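Local coordinates for flagellar hook protein FlgE (Caulobacter crescentus CB15, PDB 5AY6) that probably assembles in many copies into the flagellar hook, the universal joint of the bacterial flagellum, this fragment being a middle part of the FlgE chain, at residues 179-187 and 198-206; 235-245 and 276-284. All coordinates share one frame; numbering follows the deposited sequence.

Contact 1 (179-187 and 198-206); sequences GQRTVTLSM and AELRAKPGD
Arg201 and Ser186 make the direct side-chain hydrogen bond between these antiparallel strands: NE of Arg201 donates to OG of Ser186 across 2.8 Å, with the hydroxyl close to the guanidinium plane. The guanidinium also lies over Thr184, whose CB sits against one face 3.8 Å from CZ of Arg201, while CG2 of Thr184 comes within 3.7 Å of its NH2. A chi1 of 60° places CG of Arg201 between its backbone N and carbonyl carbon, and from there the chain runs straight out to NE, alongside Thr184. The small Ser186 brings its hydroxyl to NE, and Thr184 offers its CB and methyl to the guanidinium. Glu168 completes the polar group, its OE2 pairing with NH2 of Arg201 and bonding OG of Ser186; gripping both residues, it probably helps hold the guanidinium in place.

The other surface is apolar. CD1 of Leu185 meets CD2 of Leu200 at 3.9 Å, and CG of Met187 packs 3.6 Å from CB of Ala198, a residue short enough to let the methionine lie close. Backbone bonds pair Thr184 with Arg201 and Ser186 with Glu199. Beyond Arg201 direct pairing weakens, and water takes over: one molecule links Thr182 O, Lys203 N and Asp206 OD2, another joins Thr182 O, Thr184 OG1 and Arg201 O. Lys203 to Asp206 form a type II beta turn in which Gly205 accommodates positive phi. The turn carries Asp206 toward Arg181 for a long salt bridge, OD2 to NH1 3.7 Å, whereas NE of Arg181 pairs with Asp175.

These strands form a beta hairpin inside a five-stranded antiparallel sheet, flanked by strand 167-174 and strand 214-222, with helix 152-157 against the Ser186 and Arg201 surface.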
# COMPACT_ATOMS: atom_id res chain seq x y z
N GLY A 179 29.56 -12.05 3.34
CA GLY A 179 29.11 -11.39 2.13
C GLY A 179 28.09 -10.32 2.46
O GLY A 179 27.58 -10.28 3.57
N GLN A 180 27.79 -9.46 1.49
CA GLN A 180 26.85 -8.38 1.75
C GLN A 180 25.52 -8.60 1.02
O GLN A 180 25.47 -8.64 -0.21
CB GLN A 180 27.45 -7.02 1.35
CG GLN A 180 26.58 -5.83 1.76
CD GLN A 180 27.28 -4.49 1.59
OE1 GLN A 180 28.30 -4.22 2.22
NE2 GLN A 180 26.73 -3.64 0.73
N ARG A 181 24.47 -8.78 1.81
CA ARG A 181 23.10 -8.85 1.30
C ARG A 181 22.43 -7.50 1.50
O ARG A 181 22.39 -6.98 2.62
CB ARG A 181 22.29 -9.93 2.02
CG ARG A 181 22.96 -11.28 2.09
CD ARG A 181 22.77 -12.05 0.80
NE ARG A 181 23.99 -12.76 0.45
CZ ARG A 181 24.81 -12.39 -0.53
NH1 ARG A 181 24.51 -11.34 -1.28
NH2 ARG A 181 25.91 -13.09 -0.77
N THR A 182 21.88 -6.93 0.44
CA THR A 182 21.21 -5.65 0.58
C THR A 182 19.72 -5.86 0.79
O THR A 182 19.03 -6.45 -0.04
CB THR A 182 21.44 -4.74 -0.64
OG1 THR A 182 22.84 -4.46 -0.75
CG2 THR A 182 20.67 -3.44 -0.47
N VAL A 183 19.23 -5.39 1.93
CA VAL A 183 17.80 -5.35 2.21
C VAL A 183 17.36 -3.91 2.06
O VAL A 183 18.08 -3.00 2.45
CB VAL A 183 17.49 -5.91 3.62
CG1 VAL A 183 16.06 -5.59 4.04
CG2 VAL A 183 17.73 -7.41 3.65
N THR A 184 16.21 -3.69 1.44
CA THR A 184 15.75 -2.34 1.20
C THR A 184 14.39 -2.11 1.83
O THR A 184 13.51 -2.97 1.78
CB THR A 184 15.68 -2.03 -0.31
OG1 THR A 184 16.95 -2.30 -0.91
CG2 THR A 184 15.32 -0.57 -0.56
N LEU A 185 14.23 -0.95 2.45
CA LEU A 185 12.92 -0.50 2.91
C LEU A 185 12.36 0.47 1.88
O LEU A 185 12.87 1.58 1.73
CB LEU A 185 13.03 0.16 4.29
CG LEU A 185 11.77 0.82 4.85
CD1 LEU A 185 10.63 -0.18 4.98
CD2 LEU A 185 12.06 1.48 6.20
N SER A 186 11.33 0.04 1.17
CA SER A 186 10.74 0.83 0.09
C SER A 186 9.39 1.37 0.52
O SER A 186 8.57 0.64 1.07
CB SER A 186 10.59 -0.01 -1.18
OG SER A 186 11.86 -0.46 -1.63
N MET A 187 9.16 2.66 0.28
CA MET A 187 7.97 3.30 0.80
C MET A 187 7.28 4.23 -0.19
O MET A 187 7.93 4.86 -1.03
CB MET A 187 8.30 4.06 2.08
CG MET A 187 8.46 3.16 3.31
SD MET A 187 9.27 4.01 4.67
CE MET A 187 10.86 4.37 3.93
N ALA A 198 4.59 0.49 2.94
CA ALA A 198 5.98 0.07 3.03
C ALA A 198 6.20 -1.39 2.64
O ALA A 198 5.32 -2.23 2.82
CB ALA A 198 6.50 0.30 4.44
N GLU A 199 7.37 -1.67 2.09
CA GLU A 199 7.80 -3.04 1.85
C GLU A 199 9.24 -3.21 2.30
O GLU A 199 10.07 -2.32 2.14
CB GLU A 199 7.68 -3.42 0.37
CG GLU A 199 6.27 -3.29 -0.19
CD GLU A 199 6.21 -3.47 -1.70
OE1 GLU A 199 6.98 -4.28 -2.26
OE2 GLU A 199 5.36 -2.80 -2.32
N LEU A 200 9.52 -4.36 2.90
CA LEU A 200 10.89 -4.79 3.11
C LEU A 200 11.20 -5.81 2.02
O LEU A 200 10.36 -6.65 1.70
CB LEU A 200 11.08 -5.38 4.50
CG LEU A 200 11.19 -4.35 5.63
CD1 LEU A 200 11.08 -5.04 6.98
CD2 LEU A 200 12.50 -3.59 5.52
N ARG A 201 12.39 -5.73 1.44
CA ARG A 201 12.72 -6.61 0.32
C ARG A 201 14.22 -6.86 0.23
O ARG A 201 15.03 -5.98 0.48
CB ARG A 201 12.22 -6.01 -1.00
CG ARG A 201 12.82 -4.64 -1.33
CD ARG A 201 12.17 -3.99 -2.55
NE ARG A 201 12.86 -2.77 -2.95
CZ ARG A 201 13.97 -2.75 -3.68
NH1 ARG A 201 14.52 -3.89 -4.08
NH2 ARG A 201 14.55 -1.59 -4.00
N ALA A 202 14.57 -8.09 -0.12
CA ALA A 202 15.93 -8.44 -0.47
C ALA A 202 16.12 -8.20 -1.96
O ALA A 202 15.15 -7.90 -2.66
CB ALA A 202 16.23 -9.90 -0.13
N LYS A 203 17.35 -8.31 -2.44
CA LYS A 203 17.61 -8.21 -3.87
C LYS A 203 16.86 -9.31 -4.60
O LYS A 203 16.85 -10.46 -4.15
CB LYS A 203 19.12 -8.29 -4.14
CG LYS A 203 19.50 -8.29 -5.62
CD LYS A 203 20.99 -8.04 -5.81
CE LYS A 203 21.36 -8.04 -7.29
NZ LYS A 203 22.72 -7.48 -7.53
N PRO A 204 16.20 -8.97 -5.72
CA PRO A 204 15.49 -10.00 -6.48
C PRO A 204 16.42 -11.17 -6.80
O PRO A 204 17.54 -10.96 -7.27
CB PRO A 204 15.05 -9.26 -7.75
CG PRO A 204 14.93 -7.84 -7.32
CD PRO A 204 16.05 -7.63 -6.33
N GLY A 205 15.98 -12.39 -6.50
CA GLY A 205 16.82 -13.55 -6.69
C GLY A 205 17.62 -13.97 -5.47
O GLY A 205 18.14 -15.09 -5.42
N ASP A 206 17.75 -13.09 -4.48
CA ASP A 206 18.45 -13.44 -3.24
C ASP A 206 17.61 -14.35 -2.34
O ASP A 206 18.13 -14.95 -1.40
CB ASP A 206 18.85 -12.19 -2.46
CG ASP A 206 20.25 -11.71 -2.79
OD1 ASP A 206 20.73 -12.01 -3.90
OD2 ASP A 206 20.86 -11.02 -1.95
O HOH W 1 19.44 -9.38 -0.50
O HOH W 2 17.38 -4.81 -1.45
O HOH W 3 22.31 -8.41 -2.18

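Contact 2 (235-245 and 276-284); sequences FGTTSPTAITI and EQEVQIDLA
The ring of Phe235 has CB of Thr241 over one face, offset toward the rim, while across the contact CD1 of Ile281 and CD1 of Leu283 come in at its edge. CE2 of Phe235 is 3.8 Å from CD1 of Leu283, and CE1 lies 3.6 Å from CB of Ile281. A large flat ring suits this place because it reaches both aliphatic residues at once. The amide-bearing side chain of Gln280 crosses the ring of Pro240 at about a right angle, with OE1 of Gln280 3.6 Å from CG of Pro240. The cis peptide before Pro240 bends the chain just ahead of the strand.

Thr241 also ties the backbones together. With chi1 at 53°, its OG1 is directed to donate to Ile281 O over 2.6 Å, and the same hydroxyl accepts from two waters that lead to Leu283 N and Gln280 NE2. In return Ile281 N bonds to Thr241 O.

Ile243 and Val279 exchange two backbone bonds, as do Ile245 and Gln277. Branched Ile243 fits the extended backbone and turns to the buried surface, where its CD1 touches CD1 of Ile281 at 3.7 Å. On the more exposed surface OG1 of Thr244 lies against the aliphatic CG of Glu278, 3.5 Å away. Glu276 crosses the methyl of Thr244 and pairs its carboxylate with Lys246.

A type II' beta turn, Phe235 to Thr238, with Gly236 suited to its positive phi, precedes an antiparallel pair in the FlaE D2 region: 242-245 is the outermost strand, within this chain, of a mixed four-stranded sheet, and strand 6-12 adjoins the far side of strand 277-291.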
# COMPACT_ATOMS: atom_id res chain seq x y z
N PHE A 235 6.51 -5.78 10.40
CA PHE A 235 7.35 -6.72 11.15
C PHE A 235 6.48 -7.76 11.85
O PHE A 235 6.87 -8.31 12.88
CB PHE A 235 8.22 -5.99 12.18
CG PHE A 235 9.07 -4.89 11.60
CD1 PHE A 235 10.27 -5.18 10.98
CD2 PHE A 235 8.67 -3.57 11.69
CE1 PHE A 235 11.06 -4.17 10.45
CE2 PHE A 235 9.45 -2.56 11.17
CZ PHE A 235 10.64 -2.86 10.55
N GLY A 236 5.31 -8.03 11.29
CA GLY A 236 4.37 -8.96 11.91
C GLY A 236 3.95 -8.47 13.28
O GLY A 236 3.48 -7.34 13.43
N THR A 237 4.12 -9.32 14.29
CA THR A 237 3.82 -8.94 15.66
C THR A 237 5.06 -8.99 16.54
O THR A 237 4.96 -9.01 17.77
CB THR A 237 2.75 -9.86 16.28
OG1 THR A 237 3.21 -11.21 16.23
CG2 THR A 237 1.43 -9.74 15.53
N THR A 238 6.23 -9.02 15.90
CA THR A 238 7.49 -9.14 16.62
C THR A 238 7.71 -7.97 17.57
O THR A 238 7.33 -6.84 17.26
CB THR A 238 8.70 -9.21 15.66
OG1 THR A 238 8.68 -8.07 14.79
CG2 THR A 238 8.65 -10.49 14.83
N SER A 239 8.31 -8.26 18.71
CA SER A 239 8.76 -7.23 19.64
C SER A 239 10.05 -7.73 20.29
O SER A 239 10.05 -8.78 20.93
CB SER A 239 7.69 -6.93 20.70
OG SER A 239 8.02 -5.76 21.44
N PRO A 240 11.17 -7.01 20.08
CA PRO A 240 11.28 -5.80 19.24
C PRO A 240 11.08 -6.11 17.76
O PRO A 240 11.18 -7.27 17.36
CB PRO A 240 12.71 -5.33 19.51
CG PRO A 240 13.45 -6.57 19.84
CD PRO A 240 12.48 -7.42 20.61
N THR A 241 10.79 -5.08 16.97
CA THR A 241 10.54 -5.25 15.54
C THR A 241 11.72 -5.93 14.87
O THR A 241 12.86 -5.46 14.99
CB THR A 241 10.26 -3.91 14.84
OG1 THR A 241 11.31 -2.99 15.15
CG2 THR A 241 8.93 -3.34 15.31
N ALA A 242 11.45 -7.03 14.18
CA ALA A 242 12.51 -7.81 13.57
C ALA A 242 12.00 -8.57 12.35
O ALA A 242 10.79 -8.69 12.15
CB ALA A 242 13.10 -8.79 14.58
N ILE A 243 12.92 -9.05 11.53
CA ILE A 243 12.60 -10.01 10.48
C ILE A 243 13.50 -11.22 10.62
O ILE A 243 14.59 -11.12 11.17
CB ILE A 243 12.77 -9.41 9.06
CG1 ILE A 243 14.18 -8.87 8.88
CG2 ILE A 243 11.73 -8.33 8.79
CD1 ILE A 243 14.47 -8.35 7.49
N THR A 244 13.02 -12.37 10.14
CA THR A 244 13.86 -13.56 10.06
C THR A 244 13.86 -14.08 8.62
O THR A 244 12.81 -14.36 8.06
CB THR A 244 13.37 -14.68 11.00
OG1 THR A 244 13.40 -14.23 12.36
CG2 THR A 244 14.27 -15.91 10.87
N ILE A 245 15.05 -14.17 8.04
CA ILE A 245 15.21 -14.80 6.73
C ILE A 245 15.80 -16.19 6.97
O ILE A 245 16.84 -16.32 7.60
CB ILE A 245 16.13 -13.98 5.81
CG1 ILE A 245 15.58 -12.57 5.64
CG2 ILE A 245 16.26 -14.67 4.45
CD1 ILE A 245 16.44 -11.67 4.78
N GLU A 276 20.41 -18.91 8.53
CA GLU A 276 19.27 -18.13 8.96
C GLU A 276 19.76 -16.80 9.52
O GLU A 276 20.77 -16.74 10.22
CB GLU A 276 18.47 -18.88 10.01
CG GLU A 276 17.41 -18.06 10.72
CD GLU A 276 16.55 -18.90 11.63
OE1 GLU A 276 16.06 -19.95 11.16
OE2 GLU A 276 16.36 -18.53 12.81
N GLN A 277 19.05 -15.73 9.18
CA GLN A 277 19.45 -14.40 9.62
C GLN A 277 18.29 -13.64 10.24
O GLN A 277 17.46 -13.05 9.54
CB GLN A 277 20.04 -13.61 8.45
CG GLN A 277 20.67 -12.28 8.86
CD GLN A 277 22.00 -12.02 8.17
OE1 GLN A 277 22.37 -12.70 7.21
NE2 GLN A 277 22.74 -11.03 8.68
N GLU A 278 18.24 -13.65 11.57
CA GLU A 278 17.26 -12.88 12.31
C GLU A 278 17.85 -11.51 12.61
O GLU A 278 18.93 -11.41 13.20
CB GLU A 278 16.87 -13.60 13.60
CG GLU A 278 15.83 -12.89 14.45
CD GLU A 278 15.47 -13.68 15.70
OE1 GLU A 278 16.10 -14.73 15.95
OE2 GLU A 278 14.56 -13.24 16.44
N VAL A 279 17.17 -10.46 12.17
CA VAL A 279 17.68 -9.10 12.32
C VAL A 279 16.67 -8.16 12.96
O VAL A 279 15.58 -7.95 12.44
CB VAL A 279 18.10 -8.50 10.96
CG1 VAL A 279 18.92 -7.25 11.17
CG2 VAL A 279 18.90 -9.50 10.15
N GLN A 280 17.03 -7.60 14.10
CA GLN A 280 16.22 -6.55 14.69
C GLN A 280 16.34 -5.29 13.84
O GLN A 280 17.45 -4.90 13.46
CB GLN A 280 16.65 -6.27 16.13
CG GLN A 280 15.96 -5.06 16.74
CD GLN A 280 16.25 -4.89 18.21
OE1 GLN A 280 16.81 -5.78 18.85
NE2 GLN A 280 15.87 -3.74 18.75
N ILE A 281 15.22 -4.67 13.52
CA ILE A 281 15.23 -3.45 12.74
C ILE A 281 14.58 -2.33 13.54
O ILE A 281 13.36 -2.29 13.71
CB ILE A 281 14.52 -3.63 11.39
CG1 ILE A 281 15.25 -4.70 10.57
CG2 ILE A 281 14.46 -2.30 10.63
CD1 ILE A 281 14.57 -5.07 9.28
N ASP A 282 15.43 -1.44 14.05
CA ASP A 282 15.01 -0.40 14.98
C ASP A 282 14.67 0.89 14.23
O ASP A 282 15.55 1.56 13.70
CB ASP A 282 16.12 -0.17 16.01
CG ASP A 282 15.68 0.66 17.19
OD1 ASP A 282 14.47 0.95 17.31
OD2 ASP A 282 16.55 1.02 18.02
N LEU A 283 13.38 1.22 14.19
CA LEU A 283 12.92 2.44 13.54
C LEU A 283 12.56 3.55 14.53
O LEU A 283 11.95 4.54 14.15
CB LEU A 283 11.71 2.16 12.64
CG LEU A 283 11.78 1.07 11.58
CD1 LEU A 283 10.50 1.04 10.77
CD2 LEU A 283 12.99 1.25 10.68
N ALA A 284 12.93 3.38 15.81
CA ALA A 284 12.46 4.31 16.84
C ALA A 284 13.47 4.65 17.93
O ALA A 284 13.09 4.91 19.08
CB ALA A 284 11.20 3.75 17.49
O HOH W 4 11.04 -0.18 15.22
O HOH W 5 13.46 -2.43 17.23

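From the N terminus, contact 1 comes first: strand 180-189 turns back within a few residues and closes a short hairpin. Contact 2 follows after strands 214-222 and 228-230, and closes a much longer loop of 30 residues without helix or strand. The two are in series, neither nested nor crossed, and both lie in the FlaE D2 region. They belong to different beta-sheets, which pack together where Leu200 meets Phe235 and Ile243: its CD1 is 3.6 Å from CE1 of Phe235 and 3.8 Å from CG2 of Ile243. Leu200 is one of several residues joining the two; Val279 and Gln277 also touch Leu173 of strand 167-174.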